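Local coordinates for protein cellulose 1,4-beta-cellobiosidase (Thermobifida fusca, PDB 4JJJ) that probably hydrolyses cellulose from chain ends to release cellobiose, using the glycoside hydrolase family 48 catalytic domain that makes up this chain, at residues P30-S33 with V39-P42; A52-L57 with P223-R228. The protein carries 1 engineered substitution. All coordinates share one frame; numbering follows the deposited sequence.

Contact 1: P30-S33 with V39-P42; sequences PYHS and VEAP. With BGC (beta-D-glucopyranose), chain B; GLC (alpha-D-glucopyranose), chain C; BGC (beta-D-glucopyranose), chain D.
His32 and Glu40 form a histidine-carboxylate hydrogen bond in the sugar-binding pocket of the (alpha/alpha)6 barrel, while Pro42 lies over the imidazole. Both segments belong to the loop that runs from strand 27-30 to strand 47-49. The first begins at Pro30, whose ring packs on helix 50-67. Tyr31 turns its side chain elsewhere, stacking on His46 and giving its OH to Asp153 in a hydrogen bond; both of these residues are ligands of a zinc ion. His32 follows and carries the first segment's whole share of the contact. With CG anti to the backbone N (chi1 175°), its ring is directed at the 39-42 segment. His32 NE2 donates to Glu40 OE2 over 2.9 Å, with the acceptor in the imidazole plane. OE2 is met on its anti side, with NE2 32° out of the carboxylate plane, and the two planes are nearly perpendicular. The same Glu40 OE2 accepts the O2 hydroxyl of the chain B glucose at 2.7 Å and is thus gripped twice, while OE1 makes a salt bridge with Arg619. This fixes the rotation of the buried carboxylate beside the ligand. C1 of that glucose joins O4 of the next sugar, modelled in overlapping alpha and beta forms, a linkage consistent with cellobiose. Glu51, the predicted proton donor, and Trp621 also hydrogen-bond bound glucose. His32 CE1 comes within 3.4 Å of the chain B O2, so that this hydroxyl lies at the ring edge, near its plane. After it, Ser33 OG bonds to Glu35 O inside the loop. The imidazole is covered on one face by a CH-pi contact: Pro42 CG stands 3.5 Å from the centroid of the His32 ring, only 5° off its normal.

Contact 2: A52-L57 with P223-R228; sequences AFSYYL and PNADAR. Engineered in segment 223-228: Asn224 (natural residue Asp).
Arg228 reaches from helix 223-242 across to Ser54 and Tyr55 of helix 50-67. The two segments run nearly parallel, with axes 8.5 Å apart and 16° between them, consistent with neighbouring inner helices of the (alpha/alpha)6 barrel. Arg228 CB lies 3.9 Å from Ser54 CB, and CG passes beside Ser54 OG. The extended first part of the chain brings Arg228 CD over the Tyr55 ring in a CH-pi contact, 4.0 Å from the centroid and displaced toward CE2. A bend at chi3 (-62°) then turns the guanidinium along the ring. Arg228 NE lies 3.3 Å from Tyr55 CE2, and this carbon sits over the centre of one guanidinium face; the backbone O of engineered Asn224 (naturally aspartate, the predicted nucleophile) is above the rim of the other. Arg228 NE also donates to a water (2.9 Å) that in turn donates to Tyr55 OH, itself bonded to Glu625. At the tip, Arg228 NH1 donates to Ser54 OG, also bonded to Glu51 O, over 2.9 Å, almost straight at 167° and nearly in the guanidinium plane. Replacing Arg228 with an alanine would probably deprive Ser54 OG and the water of a donor and open a gap against one face of the Tyr55 ring. Ser54, Tyr55, Trp420 (cation-pi) and the water hold the buried guanidinium beside Glu51, the predicted proton donor, where its positive charge probably contributes to the local field.

From the N terminus, the chain leaves strand 27-30, and contact 1 closes the short loop between 30-33 and 39-42 before strand 47-49. Helix 50-67 then starts, and its first turns open contact 2, which is closed only after 165 intervening residues, when helix 223-242 begins. The two contacts therefore follow in series, neither nested nor crossed. Their centres are 14 Å apart, yet they touch directly: Pro30 CG meets Ala52 CB at 3.9 Å, and the same proline ring packs on Phe53 and Tyr56. Contact 1 ties two parts of one pocket-lining loop together, while contact 2 joins two barrel helices; the side chain of Glu51 lies about 4 Å from those of both His32 and Arg228.

Contact 1: P30-S33 with V39-P42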
loop_
_atom_site.group_PDB
_atom_site.type_symbol
_atom_site.label_atom_id
_atom_site.label_comp_id
_atom_site.label_asym_id
_atom_site.label_seq_id
_atom_site.Cartn_x
_atom_site.Cartn_y
_atom_site.Cartn_z
ATOM N N PRO A 30 15.778 0.831 -2.286
ATOM C CA PRO A 30 15.214 0.791 -3.636
ATOM C C PRO A 30 14.433 2.046 -3.955
ATOM O O PRO A 30 13.815 2.622 -3.060
ATOM C CB PRO A 30 14.224 -0.387 -3.600
ATOM C CG PRO A 30 13.785 -0.425 -2.163
ATOM C CD PRO A 30 15.092 -0.101 -1.391
ATOM N N TYR A 31 14.467 2.469 -5.192
ATOM C CA TYR A 31 13.585 3.514 -5.688
ATOM C C TYR A 31 12.271 2.909 -6.060
ATOM O O TYR A 31 12.168 1.733 -6.335
ATOM C CB TYR A 31 14.209 4.133 -6.933
ATOM C CG TYR A 31 15.538 4.874 -6.764
ATOM C CD1 TYR A 31 15.674 5.941 -5.856
ATOM C CD2 TYR A 31 16.603 4.565 -7.557
ATOM C CE1 TYR A 31 16.839 6.679 -5.789
ATOM C CE2 TYR A 31 17.772 5.289 -7.461
ATOM C CZ TYR A 31 17.855 6.312 -6.579
ATOM O OH TYR A 31 19.058 7.068 -6.511
ATOM N N HIS A 32 11.236 3.763 -6.186
ATOM C CA HIS A 32 9.942 3.323 -6.739
ATOM C C HIS A 32 10.135 2.750 -8.143
ATOM O O HIS A 32 9.622 1.721 -8.510
ATOM C CB HIS A 32 8.937 4.452 -6.724
ATOM C CG HIS A 32 7.644 4.054 -7.391
ATOM N ND1 HIS A 32 6.731 3.208 -6.783
ATOM C CD2 HIS A 32 7.105 4.411 -8.577
ATOM C CE1 HIS A 32 5.707 3.040 -7.579
ATOM N NE2 HIS A 32 5.876 3.780 -8.667
ATOM N N SER A 33 10.960 3.462 -8.912
ATOM C CA SER A 33 11.281 3.044 -10.305
ATOM C C SER A 33 12.597 3.596 -10.749
ATOM O O SER A 33 13.108 4.576 -10.240
ATOM C CB SER A 33 10.173 3.472 -11.294
ATOM O OG SER A 33 9.970 4.851 -11.207
ATOM N N VAL A 39 3.950 9.412 -11.958
ATOM C CA VAL A 39 3.018 10.004 -11.031
ATOM C C VAL A 39 1.765 9.090 -10.938
ATOM O O VAL A 39 0.974 8.953 -11.891
ATOM C CB VAL A 39 2.576 11.441 -11.462
ATOM C CG1 VAL A 39 1.621 12.033 -10.484
ATOM C CG2 VAL A 39 3.878 12.296 -11.686
ATOM N N GLU A 40 1.652 8.369 -9.802
ATOM C CA GLU A 40 0.602 7.329 -9.727
ATOM C C GLU A 40 0.146 7.021 -8.324
ATOM O O GLU A 40 -1.021 6.737 -8.080
ATOM C CB GLU A 40 0.980 6.053 -10.495
ATOM C CG GLU A 40 2.245 5.352 -10.008
ATOM C CD GLU A 40 2.847 4.359 -11.034
ATOM O OE1 GLU A 40 2.484 4.421 -12.216
ATOM O OE2 GLU A 40 3.616 3.512 -10.489
ATOM N N ALA A 41 1.042 6.990 -7.368
ATOM C CA ALA A 41 0.788 6.774 -5.973
ATOM C C ALA A 41 1.819 7.545 -5.176
ATOM O O ALA A 41 1.469 8.559 -4.650
ATOM C CB ALA A 41 0.627 5.297 -5.544
ATOM N N PRO A 42 3.119 7.229 -5.317
ATOM C CA PRO A 42 4.169 8.246 -5.173
ATOM C C PRO A 42 4.016 9.184 -6.370
ATOM O O PRO A 42 3.367 8.817 -7.361
ATOM C CB PRO A 42 5.469 7.445 -5.158
ATOM C CG PRO A 42 5.155 6.301 -6.012
ATOM C CD PRO A 42 3.717 5.898 -5.744
HETATM C C2 BGC B . 1.763 1.784 -8.031
HETATM C C3 BGC B . 1.850 1.126 -6.657
HETATM C C4 BGC B . 0.481 1.225 -5.922
HETATM C C5 BGC B . -0.700 0.799 -6.830
HETATM C C6 BGC B . -2.020 1.080 -6.151
HETATM C C1 BGC B . 0.593 1.254 -8.839
HETATM O O2 BGC B . 2.950 1.516 -8.766
HETATM O O3 BGC B . 2.915 1.784 -5.928
HETATM O O4 BGC B . 0.544 0.405 -4.737
HETATM O O5 BGC B . -0.594 1.517 -8.066
HETATM O O6 BGC B . -2.138 2.450 -5.817
HETATM C C1 GLC C . -1.120 1.810 -13.812
HETATM C C2 GLC C . -2.081 2.035 -12.715
HETATM C C3 GLC C . -1.339 2.482 -11.427
HETATM C C4 GLC C . -0.260 1.463 -11.044
HETATM C C5 GLC C . 0.602 1.250 -12.291
HETATM C C6 GLC C . 1.668 0.202 -12.172
HETATM O O1 GLC C . -0.571 3.057 -13.978
HETATM O O2 GLC C . -2.949 3.197 -13.073
HETATM O O3 GLC C . -2.247 2.736 -10.368
HETATM O O4 GLC C . 0.588 2.020 -10.017
HETATM O O5 GLC C . -0.210 0.819 -13.386
HETATM O O6 GLC C . 1.059 -1.025 -11.975
HETATM C C2 BGC D . -2.414 1.778 -12.412
HETATM C C3 BGC D . -1.642 2.247 -11.184
HETATM C C4 BGC D . -0.355 1.416 -11.000
HETATM C C5 BGC D . 0.483 1.206 -12.276
HETATM C C6 BGC D . 1.547 0.116 -12.132
HETATM C C1 BGC D . -1.506 1.656 -13.612
HETATM O O1 BGC D . -2.329 1.128 -14.704
HETATM O O2 BGC D . -3.458 2.790 -12.595
HETATM O O3 BGC D . -2.452 2.162 -10.008
HETATM O O4 BGC D . 0.518 1.993 -10.025
HETATM O O5 BGC D . -0.363 0.804 -13.353
HETATM O O6 BGC D . 1.000 -1.164 -11.937
#

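Contact 2: A52-L57 with P223-R228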
loop_
_atom_site.group_PDB
_atom_site.type_symbol
_atom_site.label_atom_id
_atom_site.label_comp_id
_atom_site.label_asym_id
_atom_site.label_seq_id
_atom_site.Cartn_x
_atom_site.Cartn_y
_atom_site.Cartn_z
ATOM N N ALA A 52 7.966 -0.864 -1.756
ATOM C CA ALA A 52 9.240 -1.281 -2.373
ATOM C C ALA A 52 10.089 -2.078 -1.447
ATOM O O ALA A 52 10.684 -3.074 -1.851
ATOM C CB ALA A 52 9.972 -0.102 -2.912
ATOM N N PHE A 53 10.140 -1.640 -0.175
ATOM C CA PHE A 53 10.911 -2.432 0.787
ATOM C C PHE A 53 10.376 -3.829 1.025
ATOM O O PHE A 53 11.140 -4.771 1.014
ATOM C CB PHE A 53 11.096 -1.674 2.141
ATOM C CG PHE A 53 12.232 -0.729 2.200
ATOM C CD1 PHE A 53 13.528 -1.198 2.552
ATOM C CD2 PHE A 53 12.066 0.643 2.001
ATOM C CE1 PHE A 53 14.572 -0.317 2.653
ATOM C CE2 PHE A 53 13.169 1.467 2.049
ATOM C CZ PHE A 53 14.355 1.040 2.455
ATOM N N SER A 54 9.038 -3.980 1.001
ATOM C CA SER A 54 8.467 -5.317 1.147
ATOM C C SER A 54 8.824 -6.201 -0.009
ATOM O O SER A 54 9.064 -7.399 0.138
ATOM C CB SER A 54 6.975 -5.259 1.417
ATOM O OG SER A 54 6.188 -4.793 0.341
ATOM N N TYR A 55 8.879 -5.627 -1.230
ATOM C CA TYR A 55 9.280 -6.351 -2.394
ATOM C C TYR A 55 10.794 -6.676 -2.412
ATOM O O TYR A 55 11.192 -7.722 -2.888
ATOM C CB TYR A 55 8.857 -5.626 -3.684
ATOM C CG TYR A 55 7.463 -5.937 -4.111
ATOM C CD1 TYR A 55 7.207 -7.012 -4.971
ATOM C CD2 TYR A 55 6.377 -5.165 -3.689
ATOM C CE1 TYR A 55 5.925 -7.278 -5.366
ATOM C CE2 TYR A 55 5.045 -5.483 -4.073
ATOM C CZ TYR A 55 4.822 -6.495 -4.912
ATOM O OH TYR A 55 3.571 -6.821 -5.370
ATOM N N TYR A 56 11.600 -5.792 -1.834
ATOM C CA TYR A 56 13.038 -6.015 -1.700
ATOM C C TYR A 56 13.255 -7.228 -0.814
ATOM O O TYR A 56 14.007 -8.146 -1.145
ATOM C CB TYR A 56 13.686 -4.768 -1.160
ATOM C CG TYR A 56 15.189 -4.760 -0.925
ATOM C CD1 TYR A 56 16.061 -5.694 -1.490
ATOM C CD2 TYR A 56 15.724 -3.770 -0.058
ATOM C CE1 TYR A 56 17.452 -5.629 -1.204
ATOM C CE2 TYR A 56 17.081 -3.707 0.237
ATOM C CZ TYR A 56 17.869 -4.684 -0.324
ATOM O OH TYR A 56 19.238 -4.659 0.081
ATOM N N LEU A 57 12.501 -7.316 0.260
ATOM C CA LEU A 57 12.529 -8.522 1.143
ATOM C C LEU A 57 12.194 -9.719 0.296
ATOM O O LEU A 57 12.846 -10.792 0.370
ATOM C CB LEU A 57 11.597 -8.421 2.287
ATOM C CG LEU A 57 11.875 -7.307 3.264
ATOM C CD1 LEU A 57 10.782 -7.260 4.309
ATOM C CD2 LEU A 57 13.259 -7.468 3.961
ATOM N N PRO A 223 -0.439 -0.680 5.368
ATOM C CA PRO A 223 -0.609 -2.062 5.870
ATOM C C PRO A 223 -0.491 -3.111 4.766
ATOM O O PRO A 223 -0.094 -4.250 5.030
ATOM C CB PRO A 223 -2.029 -2.035 6.495
ATOM C CG PRO A 223 -2.184 -0.588 6.912
ATOM C CD PRO A 223 -1.478 0.226 5.822
ATOM N N ASN A 224 -0.813 -2.765 3.554
ATOM C CA ASN A 224 -0.607 -3.693 2.413
ATOM C C ASN A 224 0.869 -4.139 2.382
ATOM O O ASN A 224 1.175 -5.323 2.168
ATOM C CB ASN A 224 -0.973 -3.047 1.081
ATOM C CG ASN A 224 -1.258 -4.029 -0.053
ATOM O OD1 ASN A 224 -1.469 -5.170 0.095
ATOM N ND2 ASN A 224 -1.338 -3.426 -1.227
ATOM N N ALA A 225 1.779 -3.172 2.615
ATOM C CA ALA A 225 3.251 -3.409 2.602
ATOM C C ALA A 225 3.725 -4.124 3.857
ATOM O O ALA A 225 4.486 -5.088 3.668
ATOM C CB ALA A 225 4.010 -2.099 2.377
ATOM N N ASP A 226 3.302 -3.714 5.048
ATOM C CA ASP A 226 3.831 -4.390 6.236
ATOM C C ASP A 226 3.285 -5.827 6.284
ATOM O O ASP A 226 4.034 -6.709 6.617
ATOM C CB ASP A 226 3.526 -3.592 7.544
ATOM C CG ASP A 226 4.403 -2.420 7.728
ATOM O OD1 ASP A 226 4.774 -1.753 6.761
ATOM O OD2 ASP A 226 4.646 -2.035 8.860
ATOM N N ALA A 227 2.088 -6.073 5.800
ATOM C CA ALA A 227 1.554 -7.440 5.781
ATOM C C ALA A 227 2.349 -8.241 4.769
ATOM O O ALA A 227 2.643 -9.425 4.951
ATOM C CB ALA A 227 0.055 -7.452 5.417
ATOM N N ARG A 228 2.653 -7.660 3.597
ATOM C CA ARG A 228 3.504 -8.380 2.619
ATOM C C ARG A 228 4.872 -8.760 3.230
ATOM O O ARG A 228 5.367 -9.807 2.977
ATOM C CB ARG A 228 3.757 -7.495 1.400
ATOM C CG ARG A 228 4.423 -8.191 0.255
ATOM C CD ARG A 228 4.610 -7.334 -0.970
ATOM N NE ARG A 228 3.311 -6.849 -1.561
ATOM C CZ ARG A 228 2.867 -5.578 -1.479
ATOM N NH1 ARG A 228 3.522 -4.626 -0.854
ATOM N NH2 ARG A 228 1.762 -5.274 -2.088
HETATM O O HOH W 1 1.549 -7.719 -3.692
#